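Local coordinates for protein 6-phospho-beta-glucosidase (Thermotoga maritima, PDB 1UP7) that hydrolyses cellobiose 6'-phosphate to glucose 6-phosphate and glucose, using NAD+ and a manganese ion as cofactors, at residues 151-155 against 369-373; 328-334 against 361-366; 159-163 against 316-320; 246-250 against 389-393. The contacts are given in a common frame with arbitrary orientation. Residue numbers count along the deposited sequence, not the author numbering.

How the contacts relate
Contacts 1 and 3 join the NAD-binding domain to the C-terminal domain; contact 2 lies within the latter and touches both. Contacts 1 and 2 share helix 355-376 and a salt bridge, Arg-369 NH2 to Asp-331 OD1 at 2.8 Å. Asn-153 OD1 and Arg-320 NE, 2.8 Å apart, link contacts 1 and 3; Leu-334 N and Thr-319 O, 2.7 Å apart, link contacts 2 and 3. Contact 4 packs on helix 355-376, about 13 Å from contact 3 at the nearest atoms. Contacts 3 and 4 approach the active site: the side chain of Asn-318 is about 5 Å from that of manganese ligand Cys-164, and the side chain of Tyr-246 about 4 Å from that of Tyr-243, the proton acceptor.

Contact 1 of 4, residues 151-155 against 369-373; sequences VRNYL and RLTIE
Tyr-154 lays one face of its ring against Ile-372, whose CG2 sits 3.5 Å from the ring centroid and 6° off the normal, a CH-pi contact. Tyr-154 has chi1 near -63° (m) and chi2 near 80°, which carry the ring across to the other helix; Ile-372, m then t, turns its branched methyl onto it, 3.6 Å from CG2 to Tyr-154 CG. The two helical segments cross at -41° with axes 11.6 Å apart, a gap that the Tyr-154 ring spans; the nearest CA pair, Tyr-154 and Ile-372, is 8.3 Å apart. Segment 151-155 contains a wider pi-type turn. It belongs to the helix of a beta-alpha-beta crossover, joining strands 136-139 and 160-162 of the Rossmann-type parallel sheet, whereas 369-373 belongs to helix 355-376 of the C-terminal domain, so the contact bridges domains. Tyr-154 OH reaches Arg-369 CB at 3.2 Å and lies 3.8 Å from Glu-373 OE2. Asn-153 ND2 and Arg-369 NH1, both donors, stand 3.8 Å apart because both turn to Glu-149 OE2, a hydrogen bond for the amide and a salt bridge for the guanidinium. Through NH2, Arg-369 also makes a salt bridge to Asp-331.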
loop_
_atom_site.group_PDB
_atom_site.type_symbol
_atom_site.label_atom_id
_atom_site.label_comp_id
_atom_site.label_asym_id
_atom_site.label_seq_id
_atom_site.Cartn_x
_atom_site.Cartn_y
_atom_site.Cartn_z
ATOM N N VAL A 151 -11.111 18.392 7.906
ATOM C CA VAL A 151 -12.459 18.142 7.431
ATOM C C VAL A 151 -12.607 16.838 6.632
ATOM O O VAL A 151 -13.561 16.073 6.869
ATOM C CB VAL A 151 -13.031 19.292 6.601
ATOM C CG1 VAL A 151 -14.464 18.920 6.111
ATOM C CG2 VAL A 151 -13.031 20.604 7.406
ATOM N N ARG A 152 -11.689 16.570 5.715
ATOM C CA ARG A 152 -11.775 15.345 4.903
ATOM C C ARG A 152 -11.562 14.068 5.709
ATOM O O ARG A 152 -12.285 13.087 5.519
ATOM C CB ARG A 152 -10.755 15.375 3.764
ATOM C CG ARG A 152 -11.073 16.407 2.714
ATOM C CD ARG A 152 -12.410 16.220 2.023
ATOM N NE ARG A 152 -12.588 14.859 1.525
ATOM C CZ ARG A 152 -12.177 14.425 0.332
ATOM N NH1 ARG A 152 -11.534 15.215 -0.513
ATOM N NH2 ARG A 152 -12.402 13.177 -0.009
ATOM N N ASN A 153 -10.574 14.086 6.607
ATOM C CA ASN A 153 -10.144 12.857 7.267
ATOM C C ASN A 153 -10.656 12.641 8.682
ATOM O O ASN A 153 -10.602 11.537 9.195
ATOM C CB ASN A 153 -8.610 12.741 7.185
ATOM C CG ASN A 153 -8.144 12.425 5.767
ATOM O OD1 ASN A 153 -8.884 11.820 4.989
ATOM N ND2 ASN A 153 -6.935 12.847 5.425
ATOM N N TYR A 154 -11.152 13.687 9.322
ATOM C CA TYR A 154 -11.626 13.549 10.692
ATOM C C TYR A 154 -13.113 13.884 10.807
ATOM O O TYR A 154 -13.837 13.149 11.437
ATOM C CB TYR A 154 -10.770 14.365 11.659
ATOM C CG TYR A 154 -9.334 13.887 11.697
ATOM C CD1 TYR A 154 -8.443 14.270 10.700
ATOM C CD2 TYR A 154 -8.890 13.000 12.705
ATOM C CE1 TYR A 154 -7.134 13.826 10.698
ATOM C CE2 TYR A 154 -7.578 12.545 12.709
ATOM C CZ TYR A 154 -6.711 12.968 11.703
ATOM O OH TYR A 154 -5.410 12.577 11.688
ATOM N N LEU A 155 -13.584 14.970 10.168
ATOM C CA LEU A 155 -15.047 15.183 10.074
ATOM C C LEU A 155 -15.677 14.354 8.953
ATOM O O LEU A 155 -16.877 14.127 8.954
ATOM C CB LEU A 155 -15.407 16.656 9.913
ATOM C CG LEU A 155 -14.666 17.642 10.834
ATOM C CD1 LEU A 155 -15.167 19.027 10.533
ATOM C CD2 LEU A 155 -14.827 17.323 12.352
ATOM N N ARG A 369 -1.615 15.976 11.740
ATOM C CA ARG A 369 -2.497 15.001 12.373
ATOM C C ARG A 369 -2.316 15.010 13.887
ATOM O O ARG A 369 -3.300 14.819 14.622
ATOM C CB ARG A 369 -2.404 13.569 11.777
ATOM C CG ARG A 369 -2.161 13.511 10.272
ATOM C CD ARG A 369 -3.158 12.794 9.384
ATOM N NE ARG A 369 -2.539 11.632 8.794
ATOM C CZ ARG A 369 -2.792 11.079 7.595
ATOM N NH1 ARG A 369 -3.638 11.594 6.736
ATOM N NH2 ARG A 369 -2.121 9.987 7.267
ATOM N N LEU A 370 -1.093 15.251 14.363
ATOM C CA LEU A 370 -0.872 15.351 15.800
ATOM C C LEU A 370 -1.622 16.576 16.355
ATOM O O LEU A 370 -2.180 16.530 17.463
ATOM C CB LEU A 370 0.623 15.472 16.133
ATOM C CG LEU A 370 1.455 14.174 16.071
ATOM C CD1 LEU A 370 2.958 14.495 16.122
ATOM C CD2 LEU A 370 1.031 13.170 17.181
ATOM N N THR A 371 -1.625 17.670 15.596
ATOM C CA THR A 371 -2.359 18.844 16.018
ATOM C C THR A 371 -3.873 18.563 16.100
ATOM O O THR A 371 -4.529 18.925 17.084
ATOM C CB THR A 371 -2.040 20.028 15.094
ATOM O OG1 THR A 371 -0.639 20.358 15.209
ATOM C CG2 THR A 371 -2.751 21.280 15.576
ATOM N N ILE A 372 -4.406 17.904 15.075
ATOM C CA ILE A 372 -5.823 17.567 15.024
ATOM C C ILE A 372 -6.180 16.633 16.187
ATOM O O ILE A 372 -7.209 16.800 16.839
ATOM C CB ILE A 372 -6.168 16.917 13.674
ATOM C CG1 ILE A 372 -6.226 17.996 12.563
ATOM C CG2 ILE A 372 -7.421 16.155 13.795
ATOM C CD1 ILE A 372 -5.947 17.447 11.152
ATOM N N GLU A 373 -5.298 15.684 16.471
ATOM C CA GLU A 373 -5.523 14.731 17.550
ATOM C C GLU A 373 -5.553 15.459 18.913
ATOM O O GLU A 373 -6.428 15.206 19.749
ATOM C CB GLU A 373 -4.475 13.598 17.508
ATOM C CG GLU A 373 -4.858 12.475 16.532
ATOM C CD GLU A 373 -3.655 11.708 15.944
ATOM O OE1 GLU A 373 -2.525 11.729 16.536
ATOM O OE2 GLU A 373 -3.853 11.076 14.854
#

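Contact 2 of 4, residues 328-334 against 361-366; sequences LPDDYVL and IHAVKM
Segment 328-334 makes a type I beta turn from Pro-329 to Tyr-332, closed by Tyr-332 N to Pro-329 O at 3.2 Å, then enters strand 333-341; it faces regular helix at 361-366. Nearest CA pairs are Tyr-332 with Lys-365 (7.5 Å), Leu-328 with His-362 (8.4 Å) and Leu-334 with Ile-361 (8.7 Å). Two hydrogen bonds span the gap. Tyr-332 OH and His-362 ND1 are 2.8 Å apart, and Lys-365 NZ donates to Val-333 O at 2.9 Å. The aromatic contacts centre on Tyr-332 (chi1 -86°, chi2 27°): Lys-365 CG lies over its face, 3.5 Å from the centroid and 7° off the normal, as chi angles t, p, p, t fold the lysine past the ring. The Tyr-332 and His-362 rings meet rim to rim, centroids 5.5 Å apart and planes at 81°, while Leu-328 CD1 covers a face of the imidazole, 3.3 Å from His-362 CE1. Apolar packing is led by Ile-361, whose CG2 is 4.0 Å from Leu-334 CD2 and 4.1 Å from Tyr-332 CD2. The arrangement fastens the sheet of the C-terminal domain to its helix 355-376 at a subunit interface, where His-362 stacks on His-362 of the second subunit. Lysine suits this buried place because its methylenes serve the aromatic ring while its ammonium, also salt-bridged to Glu-368 and Glu-149, has its charge compensated.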
loop_
_atom_site.group_PDB
_atom_site.type_symbol
_atom_site.label_atom_id
_atom_site.label_comp_id
_atom_site.label_asym_id
_atom_site.label_seq_id
_atom_site.Cartn_x
_atom_site.Cartn_y
_atom_site.Cartn_z
ATOM N N LEU A 328 3.252 8.341 -1.883
ATOM C CA LEU A 328 2.707 8.961 -0.667
ATOM C C LEU A 328 1.385 8.240 -0.385
ATOM O O LEU A 328 0.713 7.794 -1.339
ATOM C CB LEU A 328 2.456 10.444 -0.919
ATOM C CG LEU A 328 3.201 11.591 -0.223
ATOM C CD1 LEU A 328 4.336 11.184 0.717
ATOM C CD2 LEU A 328 3.656 12.604 -1.249
ATOM N N PRO A 329 0.967 8.107 0.875
ATOM C CA PRO A 329 -0.322 7.436 1.141
ATOM C C PRO A 329 -1.532 8.102 0.472
ATOM O O PRO A 329 -1.599 9.311 0.348
ATOM C CB PRO A 329 -0.453 7.475 2.672
ATOM C CG PRO A 329 0.964 7.638 3.180
ATOM C CD PRO A 329 1.615 8.554 2.127
ATOM N N ASP A 330 -2.490 7.292 0.053
ATOM C CA ASP A 330 -3.713 7.797 -0.557
ATOM C C ASP A 330 -4.459 8.847 0.263
ATOM O O ASP A 330 -5.078 9.747 -0.294
ATOM C CB ASP A 330 -4.695 6.660 -0.816
ATOM C CG ASP A 330 -4.169 5.642 -1.768
ATOM O OD1 ASP A 330 -3.231 5.967 -2.537
ATOM O OD2 ASP A 330 -4.670 4.474 -1.805
ATOM N N ASP A 331 -4.456 8.676 1.580
ATOM C CA ASP A 331 -5.237 9.529 2.471
ATOM C C ASP A 331 -4.566 10.861 2.794
ATOM O O ASP A 331 -5.195 11.700 3.432
ATOM C CB ASP A 331 -5.552 8.795 3.784
ATOM C CG ASP A 331 -4.298 8.229 4.430
ATOM O OD1 ASP A 331 -3.536 8.962 5.094
ATOM O OD2 ASP A 331 -3.937 7.053 4.253
ATOM N N TYR A 332 -3.314 11.076 2.397
ATOM C CA TYR A 332 -2.714 12.409 2.622
ATOM C C TYR A 332 -3.526 13.419 1.829
ATOM O O TYR A 332 -3.691 13.255 0.606
ATOM C CB TYR A 332 -1.266 12.483 2.149
ATOM C CG TYR A 332 -0.171 12.033 3.114
ATOM C CD1 TYR A 332 -0.416 11.086 4.135
ATOM C CD2 TYR A 332 1.123 12.548 2.984
ATOM C CE1 TYR A 332 0.615 10.675 5.005
ATOM C CE2 TYR A 332 2.163 12.160 3.864
ATOM C CZ TYR A 332 1.899 11.217 4.850
ATOM O OH TYR A 332 2.926 10.819 5.643
ATOM N N VAL A 333 -4.072 14.438 2.500
ATOM C CA VAL A 333 -4.538 15.620 1.765
ATOM C C VAL A 333 -3.311 16.361 1.216
ATOM O O VAL A 333 -2.380 16.694 1.974
ATOM C CB VAL A 333 -5.397 16.569 2.641
ATOM C CG1 VAL A 333 -5.531 17.938 1.999
ATOM C CG2 VAL A 333 -6.799 15.938 2.923
ATOM N N LEU A 334 -3.306 16.575 -0.096
ATOM C CA LEU A 334 -2.250 17.293 -0.776
ATOM C C LEU A 334 -2.856 18.414 -1.611
ATOM O O LEU A 334 -4.061 18.433 -1.862
ATOM C CB LEU A 334 -1.485 16.344 -1.714
ATOM C CG LEU A 334 -0.855 15.121 -1.051
ATOM C CD1 LEU A 334 -0.272 14.198 -2.125
ATOM C CD2 LEU A 334 0.174 15.534 -0.010
ATOM N N ILE A 361 6.925 17.052 3.166
ATOM C CA ILE A 361 5.525 16.699 3.185
ATOM C C ILE A 361 5.185 15.734 4.329
ATOM O O ILE A 361 4.185 15.944 5.046
ATOM C CB ILE A 361 5.082 16.105 1.829
ATOM C CG1 ILE A 361 5.279 17.127 0.668
ATOM C CG2 ILE A 361 3.654 15.551 1.926
ATOM C CD1 ILE A 361 5.138 16.498 -0.724
ATOM N N HIS A 362 5.997 14.677 4.496
ATOM C CA HIS A 362 5.755 13.696 5.540
ATOM C C HIS A 362 5.808 14.396 6.917
ATOM O O HIS A 362 4.912 14.239 7.730
ATOM C CB HIS A 362 6.822 12.582 5.498
ATOM C CG HIS A 362 6.576 11.509 4.493
ATOM N ND1 HIS A 362 5.403 10.777 4.446
ATOM C CD2 HIS A 362 7.379 10.996 3.524
ATOM C CE1 HIS A 362 5.487 9.874 3.484
ATOM N NE2 HIS A 362 6.680 9.973 2.922
ATOM N N ALA A 363 6.863 15.162 7.181
ATOM C CA ALA A 363 7.049 15.745 8.518
ATOM C C ALA A 363 5.892 16.688 8.887
ATOM O O ALA A 363 5.331 16.649 9.991
ATOM C CB ALA A 363 8.441 16.512 8.628
ATOM N N VAL A 364 5.514 17.531 7.940
ATOM C CA VAL A 364 4.434 18.449 8.218
ATOM C C VAL A 364 3.088 17.731 8.282
ATOM O O VAL A 364 2.234 18.089 9.103
ATOM C CB VAL A 364 4.441 19.602 7.213
ATOM C CG1 VAL A 364 3.209 20.485 7.380
ATOM C CG2 VAL A 364 5.746 20.419 7.414
ATOM N N LYS A 365 2.891 16.697 7.460
ATOM C CA LYS A 365 1.648 15.930 7.555
ATOM C C LYS A 365 1.498 15.262 8.945
ATOM O O LYS A 365 0.371 15.206 9.515
ATOM C CB LYS A 365 1.517 14.927 6.403
ATOM C CG LYS A 365 0.279 14.015 6.438
ATOM C CD LYS A 365 -1.088 14.761 6.267
ATOM C CE LYS A 365 -1.130 15.561 4.943
ATOM N NZ LYS A 365 -2.189 16.624 4.853
ATOM N N MET A 366 2.608 14.750 9.491
ATOM C CA MET A 366 2.553 14.108 10.809
ATOM C C MET A 366 2.198 15.173 11.851
ATOM O O MET A 366 1.403 14.964 12.738
ATOM C CB MET A 366 3.882 13.402 11.131
ATOM C CG MET A 366 4.210 12.230 10.202
ATOM S SD MET A 366 2.932 10.925 10.305
ATOM C CE MET A 366 1.853 11.339 8.929
#

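Contact 3 of 4, residues 159-163 against 316-320; sequences KFIGL and IVNTR
Gly-162 and Asn-318 form a single antiparallel bridge, a hydrogen-bonded pair with CA atoms 4.6 Å apart. Strand 160-162 and the 316-320 part of strand 313-320 run at 129° to each other, 5.1 Å apart at closest axis approach, so they diverge quickly from this point. Gly-162 O is doubly satisfied: Asn-318 N donates to it at 2.7 Å, and the side chain of Asn-318, chi1 -66° (m), adds a second donor, ND2, at 3.0 Å. In return Gly-162 N gives only a weak bond to Asn-318 O at 3.4 Å. Where the strands splay, a water takes over, donating to Phe-160 O at 2.4 Å and to Asn-318 O at 2.9 Å. Asn-318 ND2 has a further acceptor in Glu-335 OE2. Glycine fits because a CB here would come 3.0 Å from Asn-318 CB. Val-317 CG2 fills the apolar side, 3.7 Å from Ile-161 CG2 and 3.5 Å from Leu-163 CD1. Strand 160-162 is the outermost strand of the Rossmann-type parallel sheet within this chain, and pairs on its other side with strand 136-139. The amide of Asn-318, acting beside the backbone, thus couples the C-terminal domain's sheet to this strand just ahead of manganese ligand Cys-164.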
loop_
_atom_site.group_PDB
_atom_site.type_symbol
_atom_site.label_atom_id
_atom_site.label_comp_id
_atom_site.label_asym_id
_atom_site.label_seq_id
_atom_site.Cartn_x
_atom_site.Cartn_y
_atom_site.Cartn_z
ATOM N N LYS A 159 -17.217 16.914 0.426
ATOM C CA LYS A 159 -17.275 18.102 -0.415
ATOM C C LYS A 159 -16.705 19.323 0.264
ATOM O O LYS A 159 -17.381 20.354 0.407
ATOM C CB LYS A 159 -18.709 18.369 -0.853
ATOM C CG LYS A 159 -19.177 17.407 -1.940
ATOM C CD LYS A 159 -20.403 16.711 -1.539
ATOM C CE LYS A 159 -21.592 17.288 -2.255
ATOM N NZ LYS A 159 -21.940 18.575 -1.631
ATOM N N PHE A 160 -15.439 19.214 0.669
ATOM C CA PHE A 160 -14.714 20.333 1.223
ATOM C C PHE A 160 -13.421 20.461 0.439
ATOM O O PHE A 160 -12.539 19.577 0.486
ATOM C CB PHE A 160 -14.440 20.082 2.690
ATOM C CG PHE A 160 -13.821 21.255 3.420
ATOM C CD1 PHE A 160 -12.432 21.514 3.329
ATOM C CD2 PHE A 160 -14.608 22.086 4.231
ATOM C CE1 PHE A 160 -11.856 22.568 4.026
ATOM C CE2 PHE A 160 -14.021 23.172 4.955
ATOM C CZ PHE A 160 -12.664 23.408 4.852
ATOM N N ILE A 161 -13.317 21.564 -0.294
ATOM C CA ILE A 161 -12.198 21.779 -1.180
ATOM C C ILE A 161 -11.352 22.928 -0.686
ATOM O O ILE A 161 -11.826 24.066 -0.650
ATOM C CB ILE A 161 -12.702 22.063 -2.613
ATOM C CG1 ILE A 161 -13.648 20.957 -3.072
ATOM C CG2 ILE A 161 -11.529 22.221 -3.560
ATOM C CD1 ILE A 161 -14.315 21.241 -4.466
ATOM N N GLY A 162 -10.108 22.628 -0.328
ATOM C CA GLY A 162 -9.181 23.633 0.156
ATOM C C GLY A 162 -8.494 24.311 -1.007
ATOM O O GLY A 162 -8.030 23.658 -1.956
ATOM N N LEU A 163 -8.433 25.628 -0.935
ATOM C CA LEU A 163 -7.834 26.430 -1.994
ATOM C C LEU A 163 -6.768 27.333 -1.425
ATOM O O LEU A 163 -6.780 27.634 -0.253
ATOM C CB LEU A 163 -8.899 27.295 -2.627
ATOM C CG LEU A 163 -9.094 27.227 -4.115
ATOM C CD1 LEU A 163 -9.366 25.794 -4.519
ATOM C CD2 LEU A 163 -10.247 28.128 -4.465
ATOM N N ILE A 316 -5.719 23.095 -9.479
ATOM C CA ILE A 316 -4.881 22.620 -8.404
ATOM C C ILE A 316 -5.531 22.975 -7.099
ATOM O O ILE A 316 -5.782 24.128 -6.808
ATOM C CB ILE A 316 -3.453 23.152 -8.478
ATOM C CG1 ILE A 316 -2.826 22.796 -9.832
ATOM C CG2 ILE A 316 -2.655 22.553 -7.329
ATOM C CD1 ILE A 316 -1.510 23.523 -10.132
ATOM N N VAL A 317 -5.761 21.964 -6.286
ATOM C CA VAL A 317 -6.740 22.046 -5.228
ATOM C C VAL A 317 -6.243 21.171 -4.062
ATOM O O VAL A 317 -5.414 20.299 -4.271
ATOM C CB VAL A 317 -8.076 21.589 -5.894
ATOM C CG1 VAL A 317 -8.751 20.355 -5.258
ATOM C CG2 VAL A 317 -8.992 22.782 -6.187
ATOM N N ASN A 318 -6.683 21.445 -2.833
ATOM C CA ASN A 318 -6.352 20.572 -1.689
ATOM C C ASN A 318 -7.384 19.490 -1.511
ATOM O O ASN A 318 -8.568 19.774 -1.316
ATOM C CB ASN A 318 -6.212 21.329 -0.367
ATOM C CG ASN A 318 -5.047 22.254 -0.366
ATOM O OD1 ASN A 318 -3.981 21.964 0.191
ATOM N ND2 ASN A 318 -5.220 23.378 -1.026
ATOM N N THR A 319 -6.920 18.245 -1.554
ATOM C CA THR A 319 -7.790 17.091 -1.582
ATOM C C THR A 319 -6.957 15.839 -1.284
ATOM O O THR A 319 -5.714 15.923 -1.246
ATOM C CB THR A 319 -8.464 17.026 -2.959
ATOM O OG1 THR A 319 -9.517 16.064 -2.916
ATOM C CG2 THR A 319 -7.507 16.487 -4.023
ATOM N N ARG A 320 -7.625 14.700 -1.057
ATOM C CA ARG A 320 -6.910 13.440 -0.815
ATOM C C ARG A 320 -6.077 13.025 -2.002
ATOM O O ARG A 320 -6.542 13.073 -3.119
ATOM C CB ARG A 320 -7.860 12.302 -0.493
ATOM C CG ARG A 320 -8.503 12.344 0.873
ATOM C CD ARG A 320 -9.334 11.088 1.147
ATOM N NE ARG A 320 -9.930 11.098 2.470
ATOM C CZ ARG A 320 -11.092 10.508 2.762
ATOM N NH1 ARG A 320 -11.770 9.868 1.833
ATOM N NH2 ARG A 320 -11.571 10.530 3.997
HETATM O O HOH W 1 -10.927 18.149 -0.665
#

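Contact 4 of 4, residues 246-250 against 389-393; sequences YYLME and SHPLG
After Ser-389 the chain enters a type I beta turn running from His-390 to Gly-393 and closed by Gly-393 N to His-390 O at 2.8 Å. His-390 holds chi1 at -168° (t), which brings its ring back over the turn so that ND1 accepts a hydrogen bond from Leu-392 N at 2.7 Å; its CE1 comes 3.4 Å from Tyr-247 OH. The two rings meet rim to rim, centroids 5.9 Å apart and planes at 24°, and Tyr-367 packs edge-to-face with the imidazole. Pro-391, with phi near -51°, suits the second turn position and sets CB 3.9 Å from Tyr-247 CE2, at the ring edge. Facing this loop is a helix-to-helix junction of the C-terminal domain: helix 245-248 ends, and Met-249, leaving helical angles, is the N-cap of helix 250-258. The junction follows closely on Tyr-243, the proton acceptor. Leu-392, m then t, points into it, its CA 7.0 Å from that of Tyr-247. With Tyr-247 at chi1 -67° (m) and chi2 84°, Leu-392 CD1 lies over its ring, 3.7 Å from the centroid and 9° off the normal, in a CH-pi contact, while Leu-392 CD2 reaches Tyr-246 O at 3.3 Å and Glu-250 CD at 3.6 Å. A water donates to both Leu-392 O and Glu-250 OE2, each at 2.9 Å. At Gly-393 a CB would be crowded by His-390 O.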
loop_
_atom_site.group_PDB
_atom_site.type_symbol
_atom_site.label_atom_id
_atom_site.label_comp_id
_atom_site.label_asym_id
_atom_site.label_seq_id
_atom_site.Cartn_x
_atom_site.Cartn_y
_atom_site.Cartn_z
ATOM N N TYR A 246 10.959 29.716 4.802
ATOM C CA TYR A 246 10.885 29.671 6.274
ATOM C C TYR A 246 11.542 28.444 6.838
ATOM O O TYR A 246 12.050 28.492 7.950
ATOM C CB TYR A 246 9.437 29.765 6.802
ATOM C CG TYR A 246 8.767 31.069 6.435
ATOM C CD1 TYR A 246 9.086 32.251 7.090
ATOM C CD2 TYR A 246 7.818 31.122 5.404
ATOM C CE1 TYR A 246 8.492 33.464 6.731
ATOM C CE2 TYR A 246 7.215 32.320 5.031
ATOM C CZ TYR A 246 7.572 33.489 5.689
ATOM O OH TYR A 246 6.972 34.677 5.318
ATOM N N TYR A 247 11.537 27.370 6.060
ATOM C CA TYR A 247 12.213 26.137 6.408
ATOM C C TYR A 247 13.675 26.162 6.033
ATOM O O TYR A 247 14.489 25.901 6.896
ATOM C CB TYR A 247 11.537 24.981 5.710
ATOM C CG TYR A 247 10.147 24.733 6.203
ATOM C CD1 TYR A 247 9.072 25.456 5.683
ATOM C CD2 TYR A 247 9.902 23.767 7.159
ATOM C CE1 TYR A 247 7.798 25.234 6.111
ATOM C CE2 TYR A 247 8.606 23.502 7.590
ATOM C CZ TYR A 247 7.565 24.245 7.065
ATOM O OH TYR A 247 6.282 24.015 7.464
ATOM N N LEU A 248 14.004 26.528 4.785
ATOM C CA LEU A 248 15.346 26.351 4.248
ATOM C C LEU A 248 16.237 27.588 4.429
ATOM O O LEU A 248 17.462 27.532 4.289
ATOM C CB LEU A 248 15.262 25.958 2.779
ATOM C CG LEU A 248 14.721 24.551 2.579
ATOM C CD1 LEU A 248 14.139 24.563 1.211
ATOM C CD2 LEU A 248 15.810 23.462 2.747
ATOM N N MET A 249 15.580 28.710 4.731
ATOM C CA MET A 249 16.230 29.999 5.019
ATOM C C MET A 249 15.793 30.547 6.400
ATOM O O MET A 249 15.578 31.764 6.565
ATOM C CB MET A 249 15.911 31.035 3.929
ATOM C CG MET A 249 16.473 30.708 2.565
ATOM S SD MET A 249 15.901 31.838 1.276
ATOM C CE MET A 249 16.539 33.214 1.779
ATOM N N GLU A 250 15.691 29.649 7.375
ATOM C CA GLU A 250 15.119 29.986 8.668
ATOM C C GLU A 250 15.827 31.152 9.348
ATOM O O GLU A 250 15.144 32.114 9.722
ATOM C CB GLU A 250 15.082 28.805 9.633
ATOM C CG GLU A 250 14.241 29.077 10.855
ATOM C CD GLU A 250 14.204 27.908 11.837
ATOM O OE1 GLU A 250 14.627 26.777 11.504
ATOM O OE2 GLU A 250 13.762 28.134 12.971
ATOM N N SER A 389 6.724 18.345 17.213
ATOM C CA SER A 389 6.909 17.615 15.952
ATOM C C SER A 389 7.146 18.523 14.736
ATOM O O SER A 389 7.609 18.068 13.698
ATOM C CB SER A 389 5.708 16.688 15.663
ATOM O OG SER A 389 4.538 17.439 15.296
ATOM N N HIS A 390 6.806 19.795 14.843
ATOM C CA HIS A 390 6.864 20.664 13.675
ATOM C C HIS A 390 8.323 21.028 13.406
ATOM O O HIS A 390 9.014 21.456 14.344
ATOM C CB HIS A 390 6.057 21.950 13.877
ATOM C CG HIS A 390 5.866 22.714 12.610
ATOM N ND1 HIS A 390 6.915 23.318 11.941
ATOM C CD2 HIS A 390 4.763 22.912 11.845
ATOM C CE1 HIS A 390 6.462 23.855 10.822
ATOM N NE2 HIS A 390 5.156 23.642 10.751
ATOM N N PRO A 391 8.790 20.895 12.154
ATOM C CA PRO A 391 10.184 21.244 11.837
ATOM C C PRO A 391 10.565 22.628 12.335
ATOM O O PRO A 391 11.732 22.865 12.559
ATOM C CB PRO A 391 10.235 21.192 10.299
ATOM C CG PRO A 391 9.140 20.178 9.910
ATOM C CD PRO A 391 8.052 20.377 10.966
ATOM N N LEU A 392 9.593 23.528 12.502
ATOM C CA LEU A 392 9.863 24.909 12.922
ATOM C C LEU A 392 9.347 25.187 14.335
ATOM O O LEU A 392 9.312 26.348 14.773
ATOM C CB LEU A 392 9.263 25.920 11.940
ATOM C CG LEU A 392 9.803 25.916 10.489
ATOM C CD1 LEU A 392 8.859 26.704 9.564
ATOM C CD2 LEU A 392 11.193 26.505 10.427
ATOM N N GLY A 393 8.975 24.117 15.051
ATOM C CA GLY A 393 8.549 24.226 16.433
ATOM C C GLY A 393 9.662 24.414 17.458
ATOM O O GLY A 393 10.830 24.499 17.118
HETATM O O HOH W 2 11.079 28.426 13.908
#